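Local coordinates for McyG protein (Microcystis aeruginosa PCC 7806, PDB 4R0M) that probably activates phenylalanine or a related substrate as its adenylate, through an adenylation domain joined to a peptidyl carrier protein, in microcystin synthesis, at residues F45-Y48 / Q49-Y52; N15-T18 / L19-L23; A86-A89 / C90-G93. All coordinates share one frame; numbering follows the deposited sequence.

Interaction 1 of 3, residues F45-Y48 / Q49-Y52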
loop_
_atom_site.group_PDB
_atom_site.type_symbol
_atom_site.label_atom_id
_atom_site.label_comp_id
_atom_site.label_asym_id
_atom_site.label_seq_id
_atom_site.Cartn_x
_atom_site.Cartn_y
_atom_site.Cartn_z
ATOM N N PHE A 45 -21.720 2.343 12.613
ATOM C CA PHE A 45 -20.977 3.462 13.187
ATOM C C PHE A 45 -20.465 3.134 14.584
ATOM O O PHE A 45 -21.202 2.620 15.424
ATOM C CB PHE A 45 -21.825 4.741 13.202
ATOM C CG PHE A 45 -21.137 5.929 13.827
ATOM C CD1 PHE A 45 -20.090 6.577 13.169
ATOM C CD2 PHE A 45 -21.544 6.412 15.070
ATOM C CE1 PHE A 45 -19.459 7.672 13.744
ATOM C CE2 PHE A 45 -20.919 7.508 15.647
ATOM C CZ PHE A 45 -19.874 8.138 14.984
ATOM N N GLN A 46 -19.187 3.424 14.804
ATOM C CA GLN A 46 -18.552 3.277 16.104
ATOM C C GLN A 46 -17.836 4.584 16.415
ATOM O O GLN A 46 -16.808 4.896 15.809
ATOM C CB GLN A 46 -17.564 2.103 16.090
ATOM C CG GLN A 46 -16.958 1.764 17.446
ATOM C CD GLN A 46 -15.944 0.631 17.385
ATOM O OE1 GLN A 46 -15.124 0.555 16.465
ATOM N NE2 GLN A 46 -15.986 -0.250 18.381
ATOM N N SER A 47 -18.393 5.355 17.348
ATOM C CA SER A 47 -17.783 6.617 17.779
ATOM C C SER A 47 -16.429 6.355 18.432
ATOM O O SER A 47 -16.167 5.247 18.903
ATOM C CB SER A 47 -18.705 7.371 18.744
ATOM O OG SER A 47 -18.703 6.779 20.034
ATOM N N TYR A 48 -15.577 7.376 18.461
ATOM C CA TYR A 48 -14.250 7.247 19.064
ATOM C C TYR A 48 -14.307 6.839 20.536
ATOM O O TYR A 48 -13.408 6.154 21.030
ATOM C CB TYR A 48 -13.437 8.526 18.879
ATOM C CG TYR A 48 -12.971 8.745 17.459
ATOM C CD1 TYR A 48 -12.238 7.764 16.787
ATOM C CD2 TYR A 48 -13.250 9.932 16.790
ATOM C CE1 TYR A 48 -11.808 7.957 15.485
ATOM C CE2 TYR A 48 -12.820 10.137 15.487
ATOM C CZ TYR A 48 -12.100 9.146 14.840
ATOM O OH TYR A 48 -11.667 9.338 13.545
ATOM N N GLN A 49 -15.376 7.254 21.217
ATOM C CA GLN A 49 -15.657 6.835 22.588
ATOM C C GLN A 49 -15.938 5.331 22.667
ATOM O O GLN A 49 -15.421 4.647 23.554
ATOM C CB GLN A 49 -16.836 7.641 23.161
ATOM C CG GLN A 49 -17.186 7.336 24.615
ATOM C CD GLN A 49 -16.060 7.667 25.580
ATOM O OE1 GLN A 49 -15.423 6.771 26.137
ATOM N NE2 GLN A 49 -15.801 8.958 25.775
ATOM N N ASP A 50 -16.755 4.828 21.738
ATOM C CA ASP A 50 -17.073 3.397 21.660
ATOM C C ASP A 50 -15.837 2.564 21.325
ATOM O O ASP A 50 -15.630 1.495 21.902
ATOM C CB ASP A 50 -18.164 3.130 20.617
ATOM C CG ASP A 50 -19.503 3.738 20.990
ATOM O OD1 ASP A 50 -20.058 3.379 22.051
ATOM O OD2 ASP A 50 -20.017 4.559 20.202
ATOM N N LEU A 51 -15.028 3.058 20.388
ATOM C CA LEU A 51 -13.784 2.398 19.997
ATOM C C LEU A 51 -12.849 2.261 21.197
ATOM O O LEU A 51 -12.324 1.177 21.467
ATOM C CB LEU A 51 -13.098 3.168 18.861
ATOM C CG LEU A 51 -11.657 2.796 18.486
ATOM C CD1 LEU A 51 -11.591 1.446 17.784
ATOM C CD2 LEU A 51 -11.036 3.877 17.618
ATOM N N TYR A 52 -12.664 3.367 21.915
ATOM C CA TYR A 52 -11.847 3.397 23.123
ATOM C C TYR A 52 -12.327 2.373 24.153
ATOM O O TYR A 52 -11.522 1.625 24.708
ATOM C CB TYR A 52 -11.832 4.815 23.713
ATOM C CG TYR A 52 -11.155 4.944 25.062
ATOM C CD1 TYR A 52 -9.765 4.975 25.169
ATOM C CD2 TYR A 52 -11.908 5.051 26.232
ATOM C CE1 TYR A 52 -9.145 5.099 26.403
ATOM C CE2 TYR A 52 -11.297 5.174 27.471
ATOM C CZ TYR A 52 -9.917 5.198 27.553
ATOM O OH TYR A 52 -9.307 5.318 28.781
#
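S47 and D50 form a capping box where strand 43-47 runs straight into helix 48-64. With OG set between its backbone N and carbonyl carbon (chi1 75°), the N-cap serine brings its hydroxyl to both the amide and the carboxylate of D50. There OG accepts from D50 N at 3.2 Å and donates to D50 OD2 at 2.6 Å, reaching that oxygen from well above the carboxylate plane. The return bond of the box, S47 N to D50 OD2, is weak at 3.4 Å. Ordinary helical bonds follow, L51 N to S47 O and Y52 N to Y48 O.

The box is the tight part, and Q46 packs against it: its extended chain runs along D50 CB, 3.7 Å from Q46 CG, and past L51 CA, crossing L51 at about a right angle, while Y36 and D54 take up OE1 and NE2. L51 CD2 lies 4.2 Å from Y48 CD1, at the edge of the tyrosine ring; Y48 OH bonds with C242 O and Q244 NE2. The looser side holds the outer end of the exposed D50 and the partly exposed Q49, whose chain bends away toward Q53.

Around the turn, strand 33-37 pairs with the incoming strand at the margin of the nine-stranded sheet, helix 19-27 receives Y48 and L51 through A26 and L23, and helix 80-93 covers L51 with I84, P85 and W88.

Interaction 2 of 3, residues N15-T18 / L19-L23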
loop_
_atom_site.group_PDB
_atom_site.type_symbol
_atom_site.label_atom_id
_atom_site.label_comp_id
_atom_site.label_asym_id
_atom_site.label_seq_id
_atom_site.Cartn_x
_atom_site.Cartn_y
_atom_site.Cartn_z
ATOM N N ASN A 15 6.181 17.464 18.781
ATOM C CA ASN A 15 5.031 16.971 19.521
ATOM C C ASN A 15 5.414 15.678 20.228
ATOM O O ASN A 15 6.031 14.798 19.624
ATOM C CB ASN A 15 3.856 16.732 18.572
ATOM C CG ASN A 15 2.647 16.143 19.272
ATOM O OD1 ASN A 15 2.117 16.725 20.221
ATOM N ND2 ASN A 15 2.199 14.984 18.802
ATOM N N TRP A 16 5.054 15.566 21.504
ATOM C CA TRP A 16 5.427 14.396 22.298
ATOM C C TRP A 16 4.251 13.604 22.800
ATOM O O TRP A 16 4.281 13.046 23.897
ATOM C CB TRP A 16 6.357 14.796 23.439
ATOM C CG TRP A 16 7.710 15.255 22.953
ATOM C CD1 TRP A 16 8.267 16.525 23.067
ATOM C CD2 TRP A 16 8.719 14.459 22.235
ATOM N NE1 TRP A 16 9.513 16.565 22.496
ATOM C CE2 TRP A 16 9.846 15.362 21.979
ATOM C CE3 TRP A 16 8.799 13.139 21.798
ATOM C CZ2 TRP A 16 10.990 14.940 21.317
ATOM C CZ3 TRP A 16 9.957 12.727 21.130
ATOM C CH2 TRP A 16 11.025 13.608 20.896
ATOM N N ARG A 17 3.205 13.541 21.982
ATOM C CA ARG A 17 2.028 12.737 22.282
ATOM C C ARG A 17 2.294 11.253 22.031
ATOM O O ARG A 17 3.157 10.895 21.230
ATOM C CB ARG A 17 0.846 13.187 21.418
ATOM C CG ARG A 17 0.153 14.461 21.873
ATOM C CD ARG A 17 -0.897 14.881 20.853
ATOM N NE ARG A 17 -1.948 15.703 21.447
ATOM C CZ ARG A 17 -3.074 15.226 21.977
ATOM N NH1 ARG A 17 -3.314 13.922 21.994
ATOM N NH2 ARG A 17 -3.968 16.061 22.492
ATOM N N THR A 18 1.558 10.399 22.736
ATOM C CA THR A 18 1.508 8.973 22.427
ATOM C C THR A 18 0.189 8.688 21.719
ATOM O O THR A 18 -0.686 9.556 21.656
ATOM C CB THR A 18 1.592 8.095 23.691
ATOM O OG1 THR A 18 0.483 8.381 24.550
ATOM C CG2 THR A 18 2.902 8.330 24.434
ATOM N N LEU A 19 0.045 7.473 21.197
ATOM C CA LEU A 19 -1.181 7.083 20.502
ATOM C C LEU A 19 -2.400 7.051 21.429
ATOM O O LEU A 19 -3.504 7.403 21.015
ATOM C CB LEU A 19 -0.998 5.741 19.780
ATOM C CG LEU A 19 -0.093 5.756 18.542
ATOM C CD1 LEU A 19 0.286 4.342 18.131
ATOM C CD2 LEU A 19 -0.743 6.494 17.381
ATOM N N SER A 20 -2.190 6.643 22.678
ATOM C CA SER A 20 -3.264 6.600 23.676
ATOM C C SER A 20 -3.860 7.983 23.963
ATOM O O SER A 20 -5.080 8.128 24.048
ATOM C CB SER A 20 -2.784 5.932 24.967
ATOM O OG SER A 20 -1.467 6.329 25.284
ATOM N N GLU A 21 -2.996 8.988 24.089
ATOM C CA GLU A 21 -3.426 10.376 24.295
ATOM C C GLU A 21 -4.216 10.913 23.105
ATOM O O GLU A 21 -5.190 11.651 23.279
ATOM C CB GLU A 21 -2.222 11.279 24.582
ATOM C CG GLU A 21 -1.575 11.028 25.938
ATOM C CD GLU A 21 -0.177 11.609 26.056
ATOM O OE1 GLU A 21 0.272 12.315 25.127
ATOM O OE2 GLU A 21 0.480 11.354 27.090
ATOM N N VAL A 22 -3.788 10.536 21.901
ATOM C CA VAL A 22 -4.462 10.927 20.661
ATOM C C VAL A 22 -5.891 10.376 20.600
ATOM O O VAL A 22 -6.824 11.099 20.244
ATOM C CB VAL A 22 -3.634 10.511 19.423
ATOM C CG1 VAL A 22 -4.476 10.511 18.157
ATOM C CG2 VAL A 22 -2.438 11.437 19.261
ATOM N N LEU A 23 -6.056 9.108 20.967
ATOM C CA LEU A 23 -7.376 8.482 21.005
ATOM C C LEU A 23 -8.256 9.055 22.120
ATOM O O LEU A 23 -9.458 9.246 21.928
ATOM C CB LEU A 23 -7.256 6.957 21.136
ATOM C CG LEU A 23 -8.541 6.131 21.292
ATOM C CD1 LEU A 23 -9.473 6.288 20.097
ATOM C CD2 LEU A 23 -8.207 4.666 21.525
#
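E21 reaches back from the first turn of helix 19-27 to the backbone of T18, the N-cap residue just before it. Its CB points toward the preceding chain and lies 3.7 Å from T18 O. CG, placed beside its own backbone N by chi1 of -70°, passes T18 OG1 at 3.6 Å, and CD keeps the same separation from that hydroxyl. The chain is extended from there, which carries OE1 to T18 N in a weak hydrogen bond of 3.3 Å, with the N-H pointing fairly straight at it (157°); OE1 also lies against R17 CA. OE2 remains 3.9 Å from T18 OG1.

The threonine hydroxyl is paired instead with S20 OG at 2.9 Å, and T18 O accepts V22 N as the helix starts. With an alanine in place of E21 the carboxylate is gone, and T18 N is likely to be left without this weak partner and the N-cap turn less firmly set.

R17 crosses E21 obliquely, its guanidinium almost perpendicular to the carboxylate. The two charged groups stay apart, NH1 being 5.0 Å from E21 OE1; NH1 instead makes a weak bond to E21 O, which lies at the guanidinium edge, and NH2 binds T25 OG1 a turn further on. V22 CG2 touches T18 O at 3.5 Å and lies near R17 NH1.

L19 N is bound by H196 ND1 of helix 196-210, while L19 and V22 pack on helix 227-240. The backward reach from the third helical residue to the N-cap amide is typical of a helix N-terminus, here a weak carboxylate-to-amide bond at the entry to helix 19-27.

Interaction 3 of 3, residues A86-A89 / C90-G93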
loop_
_atom_site.group_PDB
_atom_site.type_symbol
_atom_site.label_atom_id
_atom_site.label_comp_id
_atom_site.label_asym_id
_atom_site.label_seq_id
_atom_site.Cartn_x
_atom_site.Cartn_y
_atom_site.Cartn_z
ATOM N N ALA A 86 -8.903 -4.016 17.914
ATOM C CA ALA A 86 -7.789 -4.844 18.387
ATOM C C ALA A 86 -6.439 -4.144 18.243
ATOM O O ALA A 86 -5.558 -4.304 19.091
ATOM C CB ALA A 86 -7.769 -6.181 17.662
ATOM N N LEU A 87 -6.281 -3.377 17.166
ATOM C CA LEU A 87 -5.066 -2.599 16.927
ATOM C C LEU A 87 -4.887 -1.525 18.000
ATOM O O LEU A 87 -3.790 -1.359 18.549
ATOM C CB LEU A 87 -5.102 -1.957 15.535
ATOM C CG LEU A 87 -3.895 -1.122 15.096
ATOM C CD1 LEU A 87 -2.783 -2.003 14.546
ATOM C CD2 LEU A 87 -4.317 -0.092 14.059
ATOM N N TRP A 88 -5.971 -0.803 18.286
ATOM C CA TRP A 88 -5.978 0.230 19.317
ATOM C C TRP A 88 -5.870 -0.332 20.703
ATOM O O TRP A 88 -5.283 0.300 21.583
ATOM C CB TRP A 88 -7.203 1.128 19.180
ATOM C CG TRP A 88 -7.019 2.168 18.106
ATOM C CD1 TRP A 88 -7.562 2.176 16.824
ATOM C CD2 TRP A 88 -6.199 3.384 18.178
ATOM N NE1 TRP A 88 -7.154 3.286 16.124
ATOM C CE2 TRP A 88 -6.335 4.050 16.877
ATOM C CE3 TRP A 88 -5.399 3.971 19.157
ATOM C CZ2 TRP A 88 -5.691 5.246 16.593
ATOM C CZ3 TRP A 88 -4.754 5.177 18.857
ATOM C CH2 TRP A 88 -4.898 5.797 17.605
ATOM N N ALA A 89 -6.413 -1.529 20.910
ATOM C CA ALA A 89 -6.226 -2.246 22.171
ATOM C C ALA A 89 -4.738 -2.407 22.478
ATOM O O ALA A 89 -4.292 -2.112 23.589
ATOM C CB ALA A 89 -6.908 -3.603 22.125
ATOM N N CYS A 90 -3.986 -2.869 21.479
ATOM C CA CYS A 90 -2.541 -3.032 21.575
ATOM C C CYS A 90 -1.838 -1.698 21.816
ATOM O O CYS A 90 -0.931 -1.613 22.652
ATOM C CB CYS A 90 -1.992 -3.699 20.306
ATOM S SG CYS A 90 -2.549 -5.404 20.052
ATOM N N PHE A 91 -2.255 -0.662 21.091
ATOM C CA PHE A 91 -1.681 0.678 21.264
ATOM C C PHE A 91 -1.807 1.174 22.709
ATOM O O PHE A 91 -0.833 1.659 23.290
ATOM C CB PHE A 91 -2.320 1.689 20.304
ATOM C CG PHE A 91 -1.912 1.523 18.862
ATOM C CD1 PHE A 91 -0.723 0.885 18.515
ATOM C CD2 PHE A 91 -2.707 2.040 17.846
ATOM C CE1 PHE A 91 -0.352 0.750 17.183
ATOM C CE2 PHE A 91 -2.339 1.909 16.513
ATOM C CZ PHE A 91 -1.160 1.261 16.181
ATOM N N LEU A 92 -3.002 1.029 23.282
ATOM C CA LEU A 92 -3.289 1.497 24.640
ATOM C C LEU A 92 -2.505 0.749 25.718
ATOM O O LEU A 92 -2.112 1.340 26.724
ATOM C CB LEU A 92 -4.788 1.408 24.942
ATOM C CG LEU A 92 -5.803 2.228 24.140
ATOM C CD1 LEU A 92 -7.212 1.843 24.560
ATOM C CD2 LEU A 92 -5.598 3.727 24.298
ATOM N N GLY A 93 -2.278 -0.546 25.506
ATOM C CA GLY A 93 -1.593 -1.375 26.497
ATOM C C GLY A 93 -0.084 -1.448 26.365
ATOM O O GLY A 93 0.577 -2.116 27.159
#
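F91 turns the edge of its ring toward the face of W88, and the two form a T-shaped pair one helical turn apart. Their ring centroids, taken on the six-membered ring of the indole, are 5.2 Å apart and the planes stand at 86°. The nearest atoms are F91 CD2 and W88 CE3 at 3.6 Å, with CD2 lying over the indole face but displaced toward its rim. With CG beside the backbone N (chi1 -72°), F91 lays its ring over L87 O and keeps its CD2 edge to the indole.

F91 also leans across L87. Its far end, CE2 and CZ, meets the leucine branch point, with L87 CG 3.7 Å from F91 CE2 and both methyls reaching the same end of the ring. L87 O lies 3.4 Å above one face of the phenyl ring, offset toward the rim, yet still accepts F91 N. The ring is thus held on separate sides by an indole at its edge and a carbonyl over its face.

C90 lies on another side of the turn. Its CB is 3.4 Å from L87 O, its amide bonds to A86 O, and the side chain packs on L62 of helix 48-64 and on P97. Two further helical bonds, L92 N to W88 O and G93 N to A89 O, continue the i to i+4 series.

All eight residues are buried: F91 and W88 face L19 and I235 of helices 19-27 and 227-240, while F91 and L87 touch P97 of strand 96-99. This is the packed helix of a beta-alpha-beta crossover, connecting parallel strands 72-76 and 96-99.

Overall arrangement
Along the chain the order is interaction 2, interaction 1, interaction 3, all on one side of the chain's centre. Centres are about 17 Å apart for interactions 1 and 2, about 14 Å for 1 and 3, and about 13 Å for 2 and 3. Two are helix starts, of helices 19-27 and 48-64; the third is the C-terminal part of helix 80-93. The helices meet directly: L51 CD2 is 3.8 Å from L23 CD1 and 3.9 Å from W88 CD1, and L19 CD1 is 3.6 Å from F91 CD1. Such packing, beside strand 43-47 of the nine-stranded sheet and strand 96-99 of the four-stranded one, is consistent with a shared apolar core in the adenylation domain.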